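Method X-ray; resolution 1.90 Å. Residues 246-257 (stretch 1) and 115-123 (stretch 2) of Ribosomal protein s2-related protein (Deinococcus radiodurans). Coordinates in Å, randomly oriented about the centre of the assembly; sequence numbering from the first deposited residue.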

# COMPACT_ATOMS: atom_id res chain seq x y z
N PRO A 246 21.24 14.31 -22.36
CA PRO A 246 20.21 15.30 -22.58
C PRO A 246 20.68 16.63 -22.12
O PRO A 246 21.32 16.71 -21.07
CB PRO A 246 19.06 14.82 -21.70
CG PRO A 246 19.25 13.46 -21.58
CD PRO A 246 20.74 13.23 -21.50
N VAL A 247 20.37 17.66 -22.88
CA VAL A 247 20.90 18.97 -22.63
C VAL A 247 20.38 19.49 -21.29
O VAL A 247 21.08 20.24 -20.58
CB VAL A 247 20.57 19.96 -23.75
CG1 VAL A 247 19.06 20.23 -23.88
CG2 VAL A 247 21.27 21.27 -23.51
N GLY A 248 19.17 19.04 -20.93
CA GLY A 248 18.49 19.45 -19.71
C GLY A 248 19.32 19.15 -18.48
O GLY A 248 19.08 19.72 -17.44
N GLU A 249 20.31 18.26 -18.59
CA GLU A 249 21.08 17.89 -17.44
C GLU A 249 22.41 18.69 -17.36
O GLU A 249 23.19 18.53 -16.42
CB GLU A 249 21.34 16.38 -17.44
CG GLU A 249 20.15 15.45 -17.93
CD GLU A 249 19.04 15.18 -16.91
OE1 GLU A 249 18.69 16.12 -16.16
OE2 GLU A 249 18.49 14.03 -16.87
N HIS A 250 22.65 19.59 -18.30
CA HIS A 250 23.88 20.34 -18.33
C HIS A 250 23.85 21.59 -17.38
O HIS A 250 22.90 22.33 -17.36
CB HIS A 250 24.15 20.77 -19.78
CG HIS A 250 25.58 21.17 -20.03
ND1 HIS A 250 26.01 22.48 -19.99
CD2 HIS A 250 26.67 20.42 -20.32
CE1 HIS A 250 27.31 22.52 -20.21
NE2 HIS A 250 27.74 21.28 -20.41
N PRO A 251 24.95 21.88 -16.67
CA PRO A 251 24.86 23.01 -15.71
C PRO A 251 24.56 24.34 -16.37
O PRO A 251 24.14 25.28 -15.71
CB PRO A 251 26.23 23.05 -15.05
CG PRO A 251 26.90 21.69 -15.42
CD PRO A 251 26.30 21.28 -16.71
N ALA A 252 24.78 24.42 -17.67
CA ALA A 252 24.56 25.66 -18.39
C ALA A 252 23.10 26.04 -18.44
O ALA A 252 22.78 27.20 -18.67
CB ALA A 252 25.12 25.55 -19.80
N VAL A 253 22.19 25.10 -18.20
CA VAL A 253 20.75 25.45 -18.25
C VAL A 253 20.34 26.42 -17.15
O VAL A 253 19.41 27.17 -17.35
CB VAL A 253 19.80 24.23 -18.31
CG1 VAL A 253 19.93 23.53 -19.67
CG2 VAL A 253 20.11 23.23 -17.27
N ALA A 254 21.08 26.43 -16.04
CA ALA A 254 20.73 27.35 -14.92
C ALA A 254 20.84 28.78 -15.34
O ALA A 254 20.01 29.62 -14.99
CB ALA A 254 21.60 27.11 -13.71
N GLU A 255 21.87 29.08 -16.14
CA GLU A 255 22.03 30.44 -16.66
C GLU A 255 20.94 30.84 -17.61
O GLU A 255 20.58 32.02 -17.66
CB GLU A 255 23.44 30.65 -17.26
CG GLU A 255 24.53 30.89 -16.15
CD GLU A 255 24.23 32.16 -15.28
OE1 GLU A 255 24.01 33.28 -15.83
OE2 GLU A 255 24.24 32.05 -14.03
N VAL A 256 20.40 29.90 -18.37
CA VAL A 256 19.28 30.23 -19.26
C VAL A 256 18.00 30.55 -18.47
O VAL A 256 17.27 31.49 -18.79
CB VAL A 256 18.97 29.07 -20.29
CG1 VAL A 256 17.92 29.50 -21.23
CG2 VAL A 256 20.27 28.64 -21.05
N VAL A 257 17.71 29.74 -17.47
CA VAL A 257 16.57 29.97 -16.56
C VAL A 257 16.61 31.36 -15.94
O VAL A 257 15.60 32.07 -15.93
CB VAL A 257 16.56 28.89 -15.46
CG1 VAL A 257 15.66 29.30 -14.25
CG2 VAL A 257 16.13 27.56 -16.02
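Stretch 2 (115-123) PLGAHPGMA

The two stretches are built to the same plan. In stretch 1 a short 3-10 segment, V247 to G248 to E249, is followed by a type I beta turn from H250 to V253 and then by a helix that continues beyond V257. Stretch 2 repeats the order: a 3-10 segment from L116 to A118, a type I turn from H119 to M122, and a helix that runs on past A123. Hydrogen bonds support the 3-10 segments and turns. In stretch 1, E249 N donates to P246 O at 3.1 Å and H250 N to V247 O at 2.8 Å, while the turn is closed by V253 N to H250 O at 3.0 Å. The counterparts in stretch 2 are A118 N to P115 O at 2.8 Å, H119 N to L116 O at 3.1 Å, and M122 N to H119 O at 2.9 Å. The backbone torsions agree as well: H250 at -83/139 and H119 at -76/134 are both extended, and each is followed by a proline with helical torsions. H250 also caps its turn, since its ND1 accepts from A252 N at 3.3 Å with an N-H...acceptor angle of 155°.

The CA atoms place stretch 2 against the helical end of stretch 1. V256 CA lies 5.4 Å from G121 CA, and V257 CA lies 6.3 Å from L116 CA. Consistent with these pairs, the CA direction from V253 to V257 and that from L116 to M122 run obliquely, in broadly opposed senses. No hydrogen bond links the stretches; packing alone joins them, burying 342 Å² summed over both sides.

V256 is the centre of this packing. Its CA-to-CB bond points toward stretch 2 and it has the largest covered area, 103 Å². With chi1 in the t well, V256 CG1 lies 3.6 Å from L116 CD1 and 3.7 Å from H119 CD2, and V256 CG2 lies 3.5 Å from G121 O; M122 SD is near both branches, 4.1 Å from V256 CG2 and 4.2 Å from V256 CG1. The close backbone approach occurs where G121 has no side chain: an ideal CB there would come within 3.3 Å of V256 CG2, a tight fit, and would clash with H119 CD2 at 2.9 Å. The carbonyl V256 O sits over one face of the H119 ring.

L116 and M122 extend the contact in different directions. The CA-to-CB bond of each points sideways, yet the end of each side chain comes nearer to stretch 1. L116, with chi1 t and chi2 p, brings CD1 to 4.0 Å from V257 CG2 in addition to its contact with V256. M122 has all three chi angles in the m well, which places its SD 4.1 Å from V253 CG1 and its CE 3.9 Å from V247 CG1. M122 thus touches V256, in the helix, as well as V253 and, through CE, V247 in the 3-10 segment.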

# COMPACT_ATOMS: atom_id res chain seq x y z
N PRO A 115 8.76 29.12 -21.88
CA PRO A 115 9.52 27.97 -21.47
C PRO A 115 11.00 27.98 -21.78
O PRO A 115 11.45 28.65 -22.75
CB PRO A 115 8.83 26.83 -22.18
CG PRO A 115 7.93 27.43 -23.16
CD PRO A 115 7.83 28.83 -22.98
N LEU A 116 11.75 27.24 -20.97
CA LEU A 116 13.22 27.08 -21.11
C LEU A 116 13.57 26.88 -22.56
O LEU A 116 14.45 27.55 -23.10
CB LEU A 116 13.68 25.88 -20.32
CG LEU A 116 15.14 25.51 -20.42
CD1 LEU A 116 15.95 26.72 -19.96
CD2 LEU A 116 15.48 24.34 -19.58
N GLY A 117 12.83 25.99 -23.20
CA GLY A 117 13.13 25.59 -24.58
C GLY A 117 13.01 26.73 -25.55
O GLY A 117 13.63 26.68 -26.60
N ALA A 118 12.24 27.76 -25.23
CA ALA A 118 12.11 28.96 -26.12
C ALA A 118 13.24 30.01 -26.04
O ALA A 118 13.37 30.88 -26.91
CB ALA A 118 10.76 29.65 -25.87
N HIS A 119 14.02 29.99 -24.97
CA HIS A 119 15.02 31.02 -24.80
C HIS A 119 16.28 30.80 -25.70
O HIS A 119 16.82 29.68 -25.81
CB HIS A 119 15.43 31.17 -23.35
CG HIS A 119 16.22 32.42 -23.08
ND1 HIS A 119 15.64 33.62 -22.76
CD2 HIS A 119 17.55 32.64 -23.08
CE1 HIS A 119 16.59 34.52 -22.56
NE2 HIS A 119 17.76 33.95 -22.77
N PRO A 120 16.73 31.90 -26.35
CA PRO A 120 17.91 31.79 -27.23
C PRO A 120 19.18 31.31 -26.57
O PRO A 120 20.04 30.72 -27.27
CB PRO A 120 18.05 33.17 -27.86
CG PRO A 120 17.21 34.13 -26.98
CD PRO A 120 16.11 33.25 -26.41
N GLY A 121 19.31 31.49 -25.26
CA GLY A 121 20.37 30.91 -24.48
C GLY A 121 20.51 29.40 -24.60
O GLY A 121 21.55 28.84 -24.25
N MET A 122 19.47 28.72 -25.05
CA MET A 122 19.53 27.26 -25.16
C MET A 122 20.54 26.82 -26.21
O MET A 122 21.09 25.76 -26.10
CB MET A 122 18.12 26.67 -25.42
CG MET A 122 17.23 26.45 -24.12
SD MET A 122 18.08 25.56 -22.76
CE MET A 122 18.45 24.03 -23.67
N ALA A 123 20.75 27.60 -27.26
CA ALA A 123 21.86 27.34 -28.25
C ALA A 123 23.26 27.20 -27.62
O ALA A 123 24.06 26.30 -27.98
CB ALA A 123 21.85 28.41 -29.29